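Local atomic coordinates of CsuC (Acinetobacter baumannii, PDB entry 6FJY), a protein that acts as the periplasmic chaperone of archaic chaperone-usher Csu pili, binding the tip adhesin CsuE in a pre-assembly complex, probably by donor-strand complementation. Residues Y88-E94 / M114-L120; S219-G223 / I234-K238. All blocks are in the same frame, centred on the assembly; numbering follows the deposited sequence.

Contact 1: Y88-E94 / M114-L120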
loop_
_atom_site.group_PDB
_atom_site.type_symbol
_atom_site.label_atom_id
_atom_site.label_comp_id
_atom_site.label_asym_id
_atom_site.label_seq_id
_atom_site.Cartn_x
_atom_site.Cartn_y
_atom_site.Cartn_z
ATOM N N TYR A 88 4.318 -5.193 13.563
ATOM C CA TYR A 88 4.920 -3.913 13.890
ATOM C C TYR A 88 3.930 -2.817 13.518
ATOM O O TYR A 88 2.995 -3.038 12.745
ATOM C CB TYR A 88 6.226 -3.691 13.123
ATOM C CG TYR A 88 7.263 -4.759 13.290
ATOM C CD1 TYR A 88 7.244 -5.894 12.480
ATOM C CD2 TYR A 88 8.289 -4.626 14.214
ATOM C CE1 TYR A 88 8.196 -6.875 12.604
ATOM C CE2 TYR A 88 9.256 -5.609 14.340
ATOM C CZ TYR A 88 9.198 -6.735 13.534
ATOM O OH TYR A 88 10.145 -7.713 13.660
ATOM N N ARG A 89 4.169 -1.608 14.025
ATOM C CA ARG A 89 3.410 -0.434 13.602
ATOM C C ARG A 89 4.410 0.555 13.040
ATOM O O ARG A 89 5.384 0.901 13.718
ATOM C CB ARG A 89 2.642 0.224 14.750
ATOM C CG ARG A 89 1.578 -0.651 15.432
ATOM C CD ARG A 89 0.399 -1.056 14.566
ATOM N NE ARG A 89 -0.388 0.066 14.087
ATOM C CZ ARG A 89 -1.593 -0.056 13.546
ATOM N NH1 ARG A 89 -2.160 -1.250 13.424
ATOM N NH2 ARG A 89 -2.229 1.018 13.114
ATOM N N LEU A 90 4.193 0.967 11.793
ATOM C CA LEU A 90 4.931 2.068 11.193
ATOM C C LEU A 90 4.225 3.367 11.572
ATOM O O LEU A 90 3.016 3.503 11.349
ATOM C CB LEU A 90 4.986 1.902 9.677
ATOM C CG LEU A 90 5.469 3.103 8.869
ATOM C CD1 LEU A 90 6.861 3.485 9.269
ATOM C CD2 LEU A 90 5.380 2.836 7.377
ATOM N N ILE A 91 4.967 4.303 12.173
ATOM C CA ILE A 91 4.415 5.582 12.613
ATOM C C ILE A 91 5.163 6.703 11.901
ATOM O O ILE A 91 6.357 6.926 12.154
ATOM C CB ILE A 91 4.501 5.771 14.132
ATOM C CG1 ILE A 91 3.806 4.641 14.888
ATOM C CG2 ILE A 91 3.850 7.099 14.501
ATOM C CD1 ILE A 91 2.332 4.593 14.666
ATOM N N VAL A 92 4.463 7.435 11.042
ATOM C CA VAL A 92 5.056 8.588 10.377
ATOM C C VAL A 92 4.247 9.841 10.702
ATOM O O VAL A 92 3.015 9.870 10.551
ATOM C CB VAL A 92 5.241 8.374 8.860
ATOM C CG1 VAL A 92 4.809 6.974 8.423
ATOM C CG2 VAL A 92 4.634 9.497 8.049
ATOM N N ASP A 93 4.948 10.850 11.210
ATOM C CA ASP A 93 4.375 12.111 11.656
ATOM C C ASP A 93 4.656 13.184 10.604
ATOM O O ASP A 93 5.822 13.458 10.295
ATOM C CB ASP A 93 4.986 12.494 13.001
ATOM C CG ASP A 93 4.460 11.644 14.138
ATOM O OD1 ASP A 93 3.239 11.675 14.367
ATOM O OD2 ASP A 93 5.262 10.936 14.791
ATOM N N GLU A 94 3.594 13.790 10.064
ATOM C CA GLU A 94 3.676 14.721 8.937
ATOM C C GLU A 94 3.375 16.136 9.417
ATOM O O GLU A 94 2.263 16.414 9.879
ATOM C CB GLU A 94 2.702 14.317 7.824
ATOM C CG GLU A 94 2.795 15.134 6.516
ATOM C CD GLU A 94 1.749 16.249 6.427
ATOM O OE1 GLU A 94 0.980 16.434 7.393
ATOM O OE2 GLU A 94 1.692 16.941 5.389
ATOM N N MET A 114 -0.478 15.649 10.809
ATOM C CA MET A 114 -0.923 14.277 10.593
ATOM C C MET A 114 -0.022 13.276 11.289
ATOM O O MET A 114 1.165 13.523 11.516
ATOM C CB MET A 114 -0.974 13.915 9.104
ATOM C CG MET A 114 -1.894 14.756 8.262
ATOM S SD MET A 114 -3.515 14.910 8.960
ATOM C CE MET A 114 -3.346 16.619 9.350
ATOM N N ARG A 115 -0.611 12.131 11.619
ATOM C CA ARG A 115 0.115 10.975 12.115
ATOM C C ARG A 115 -0.506 9.730 11.497
ATOM O O ARG A 115 -1.707 9.491 11.646
ATOM C CB ARG A 115 0.065 10.911 13.640
ATOM C CG ARG A 115 0.832 9.740 14.264
ATOM C CD ARG A 115 0.879 9.936 15.767
ATOM N NE ARG A 115 1.755 8.988 16.444
ATOM C CZ ARG A 115 1.383 8.218 17.459
ATOM N NH1 ARG A 115 0.143 8.283 17.926
ATOM N NH2 ARG A 115 2.253 7.389 18.017
ATOM N N TYR A 116 0.305 8.947 10.797
ATOM C CA TYR A 116 -0.146 7.714 10.168
ATOM C C TYR A 116 0.334 6.539 10.998
ATOM O O TYR A 116 1.540 6.385 11.225
ATOM C CB TYR A 116 0.375 7.587 8.737
ATOM C CG TYR A 116 -0.254 8.555 7.764
ATOM C CD1 TYR A 116 0.236 9.849 7.622
ATOM C CD2 TYR A 116 -1.314 8.164 6.961
ATOM C CE1 TYR A 116 -0.339 10.736 6.725
ATOM C CE2 TYR A 116 -1.900 9.046 6.062
ATOM C CZ TYR A 116 -1.407 10.325 5.948
ATOM O OH TYR A 116 -1.975 11.197 5.056
ATOM N N SER A 117 -0.614 5.738 11.472
ATOM C CA SER A 117 -0.327 4.463 12.116
ATOM C C SER A 117 -0.611 3.370 11.090
ATOM O O SER A 117 -1.758 3.168 10.676
ATOM C CB SER A 117 -1.156 4.274 13.386
ATOM O OG SER A 117 -0.801 3.054 14.024
ATOM N N ILE A 118 0.442 2.694 10.648
ATOM C CA ILE A 118 0.387 1.804 9.502
ATOM C C ILE A 118 0.802 0.397 9.947
ATOM O O ILE A 118 1.861 0.243 10.557
ATOM C CB ILE A 118 1.278 2.298 8.352
ATOM C CG1 ILE A 118 0.598 3.489 7.651
ATOM C CG2 ILE A 118 1.601 1.177 7.395
ATOM C CD1 ILE A 118 1.498 4.195 6.654
ATOM N N PRO A 119 0.006 -0.636 9.664
ATOM C CA PRO A 119 0.392 -1.990 10.075
ATOM C C PRO A 119 1.491 -2.539 9.180
ATOM O O PRO A 119 1.442 -2.428 7.953
ATOM C CB PRO A 119 -0.904 -2.782 9.904
ATOM C CG PRO A 119 -1.578 -2.096 8.728
ATOM C CD PRO A 119 -1.257 -0.633 8.895
ATOM N N LEU A 120 2.467 -3.173 9.809
ATOM C CA LEU A 120 3.624 -3.713 9.114
ATOM C C LEU A 120 3.878 -5.135 9.594
ATOM O O LEU A 120 3.892 -5.388 10.803
ATOM C CB LEU A 120 4.840 -2.837 9.376
ATOM C CG LEU A 120 6.140 -3.365 8.792
ATOM C CD1 LEU A 120 6.103 -3.366 7.239
ATOM C CD2 LEU A 120 7.272 -2.556 9.327
#
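Bends at chi2 (-65°) and chi3 (-62°) turn the R89 chain toward S117 on the neighbouring strand. The S117 hydroxyl is itself carried anti to the backbone N of its residue (chi1 -177°). R89 NH2 gives S117 OG a hydrogen bond of 2.6 Å, lying close to the guanidinium plane, and R89 NE adds a weak one of 3.0 Å; two donors on one oxygen fix the rotation of the guanidinium. P119 N lies over one face of that group. The extended R115 runs beside D93 with the two charged planes nearly coplanar, but D93 OD1 to R115 NE is a long salt bridge of 3.7 Å. On the reverse face L90 and I118 lie side by side, CB to CB 4.0 Å. Backbone bonds from Y88–L120 to E94–M114 carry this antiparallel ladder of the Ig-like PapD N-terminal domain. Strand 31-41 pairs with the far edge of 85-95, and its W40 makes a cation-pi contact with R89. Beyond 114-117 a strand of the other protein chain adds in parallel, consistent with donor-strand complementation by the chaperone, so the sheet continues across the interface, where R89 NH2 also salt-bridges that chain's backbone.

Contact 2: S219-G223 / I234-K238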
loop_
_atom_site.group_PDB
_atom_site.type_symbol
_atom_site.label_atom_id
_atom_site.label_comp_id
_atom_site.label_asym_id
_atom_site.label_seq_id
_atom_site.Cartn_x
_atom_site.Cartn_y
_atom_site.Cartn_z
ATOM N N SER A 219 -22.848 -21.555 20.161
ATOM C CA SER A 219 -23.012 -20.788 18.932
ATOM C C SER A 219 -21.658 -20.284 18.453
ATOM O O SER A 219 -20.637 -20.506 19.104
ATOM C CB SER A 219 -23.987 -19.621 19.140
ATOM O OG SER A 219 -23.654 -18.859 20.288
ATOM N N LYS A 220 -21.646 -19.609 17.306
ATOM C CA LYS A 220 -20.395 -19.136 16.737
ATOM C C LYS A 220 -20.633 -17.815 16.023
ATOM O O LYS A 220 -21.697 -17.583 15.445
ATOM C CB LYS A 220 -19.782 -20.172 15.785
ATOM C CG LYS A 220 -20.691 -20.607 14.652
ATOM C CD LYS A 220 -20.025 -21.679 13.799
ATOM C CE LYS A 220 -20.940 -22.148 12.673
ATOM N NZ LYS A 220 -21.301 -21.046 11.740
ATOM N N ILE A 221 -19.642 -16.964 16.076
ATOM C CA ILE A 221 -19.726 -15.629 15.501
ATOM C C ILE A 221 -19.363 -15.693 14.025
ATOM O O ILE A 221 -18.568 -16.533 13.586
ATOM C CB ILE A 221 -18.811 -14.644 16.258
ATOM C CG1 ILE A 221 -19.033 -14.737 17.762
ATOM C CG2 ILE A 221 -19.058 -13.217 15.805
ATOM C CD1 ILE A 221 -18.197 -13.735 18.535
ATOM N N TYR A 222 -19.959 -14.791 13.253
ATOM C CA TYR A 222 -19.650 -14.608 11.844
ATOM C C TYR A 222 -18.899 -13.295 11.649
ATOM O O TYR A 222 -19.270 -12.269 12.222
ATOM C CB TYR A 222 -20.932 -14.614 11.010
ATOM C CG TYR A 222 -21.467 -15.994 10.721
ATOM C CD1 TYR A 222 -20.603 -17.054 10.471
ATOM C CD2 TYR A 222 -22.837 -16.236 10.690
ATOM C CE1 TYR A 222 -21.091 -18.322 10.196
ATOM C CE2 TYR A 222 -23.334 -17.501 10.416
ATOM C CZ TYR A 222 -22.457 -18.540 10.171
ATOM O OH TYR A 222 -22.947 -19.798 9.901
ATOM N N GLY A 223 -17.848 -13.329 10.829
ATOM C CA GLY A 223 -17.010 -12.165 10.627
ATOM C C GLY A 223 -16.422 -12.121 9.231
ATOM O O GLY A 223 -16.505 -13.085 8.466
ATOM N N ILE A 234 -15.138 -15.492 7.601
ATOM C CA ILE A 234 -14.415 -16.336 8.536
ATOM C C ILE A 234 -15.350 -16.679 9.685
ATOM O O ILE A 234 -16.132 -15.831 10.133
ATOM C CB ILE A 234 -13.135 -15.629 9.026
ATOM C CG1 ILE A 234 -12.369 -16.502 10.019
ATOM C CG2 ILE A 234 -13.464 -14.262 9.621
ATOM C CD1 ILE A 234 -11.014 -15.932 10.383
ATOM N N GLU A 235 -15.313 -17.938 10.121
ATOM C CA GLU A 235 -16.145 -18.397 11.223
ATOM C C GLU A 235 -15.308 -18.550 12.483
ATOM O O GLU A 235 -14.183 -19.057 12.441
ATOM C CB GLU A 235 -16.849 -19.708 10.884
ATOM C CG GLU A 235 -15.959 -20.815 10.370
ATOM C CD GLU A 235 -16.774 -22.028 9.939
ATOM O OE1 GLU A 235 -17.847 -21.829 9.322
ATOM O OE2 GLU A 235 -16.351 -23.170 10.232
ATOM N N ILE A 236 -15.863 -18.100 13.603
ATOM C CA ILE A 236 -15.176 -18.098 14.885
ATOM C C ILE A 236 -16.095 -18.755 15.904
ATOM O O ILE A 236 -17.230 -18.304 16.107
ATOM C CB ILE A 236 -14.777 -16.676 15.319
ATOM C CG1 ILE A 236 -14.750 -16.547 16.839
ATOM C CG2 ILE A 236 -15.690 -15.636 14.701
ATOM C CD1 ILE A 236 -13.784 -15.508 17.314
ATOM N N THR A 237 -15.621 -19.838 16.514
ATOM C CA THR A 237 -16.410 -20.642 17.432
ATOM C C THR A 237 -16.137 -20.233 18.877
ATOM O O THR A 237 -15.122 -19.605 19.190
ATOM C CB THR A 237 -16.103 -22.126 17.228
ATOM O OG1 THR A 237 -14.746 -22.390 17.601
ATOM C CG2 THR A 237 -16.290 -22.494 15.764
ATOM N N LYS A 238 -17.052 -20.610 19.764
ATOM C CA LYS A 238 -16.964 -20.193 21.156
ATOM C C LYS A 238 -15.988 -21.062 21.941
ATOM O O LYS A 238 -15.921 -22.278 21.748
ATOM C CB LYS A 238 -18.350 -20.241 21.805
ATOM C CG LYS A 238 -18.356 -19.974 23.304
ATOM C CD LYS A 238 -19.753 -19.650 23.806
ATOM C CE LYS A 238 -20.717 -20.783 23.537
ATOM N NZ LYS A 238 -20.411 -21.969 24.387
#
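I221 and I236 face each other as a pair on one side of the ladder, with I221 CB resting 3.6 Å from I236 CG2. I236 CG2 also sits against the backbone, 3.2 Å from I221 O. On this side I234 CG2 comes up to the carbonyl of G223, 3.5 Å from G223 O, while the CG1 branch of I234, anti to the backbone N (chi1 180°), leads away from the partner strand. The other side carries K220, Y222, E235 and T237. Here K220 CB packs over the opposite backbone, 3.2 Å from I236 O. The lysine chain then rises until K220 NZ comes within 4.3 Å of E235 OE1, beyond a salt bridge, though the opposite charges may still attract. Past the last backbone bonds, K238 CB lies 3.5 Å from S219 O. Four hydrogen bonds join I221 to I236 and G223 to I234; I221 N to I236 O measures 2.8 Å. The face with I221, I234 and I236 is apolar, I221 and I236 touching W151 of strand 149-154; the other is largely polar. The result is an antiparallel beta hairpin at the edge of a five-strand sheet, consistent with the second, C-terminal domain of PapD-like chaperones.

How the contacts relate
From the N terminus the chain first lays down strands 3-6, 18-25, 31-41, 55-64 and 69-76, then reaches 88-94. Contact 1 closes the loop between 88-94 and 114-120, part of which is not modelled, and ties the next two long strands into the N-terminal sheet. The chain then passes helix 133-140 and builds the second sheet from 149-154, 162-167 and 201-204, before contact 2 closes the hairpin of 220-225 and 232-238. The two loops are in series, neither nested nor crossed. The centres of contact 1 and contact 2 are 31 Å apart, on opposite sides of the chain's centre; the nearest atoms of contact 1 and contact 2 are about 17 Å apart. Contact 1 borders the partner protein, whereas contact 2 touches no other protein chain of the assembly.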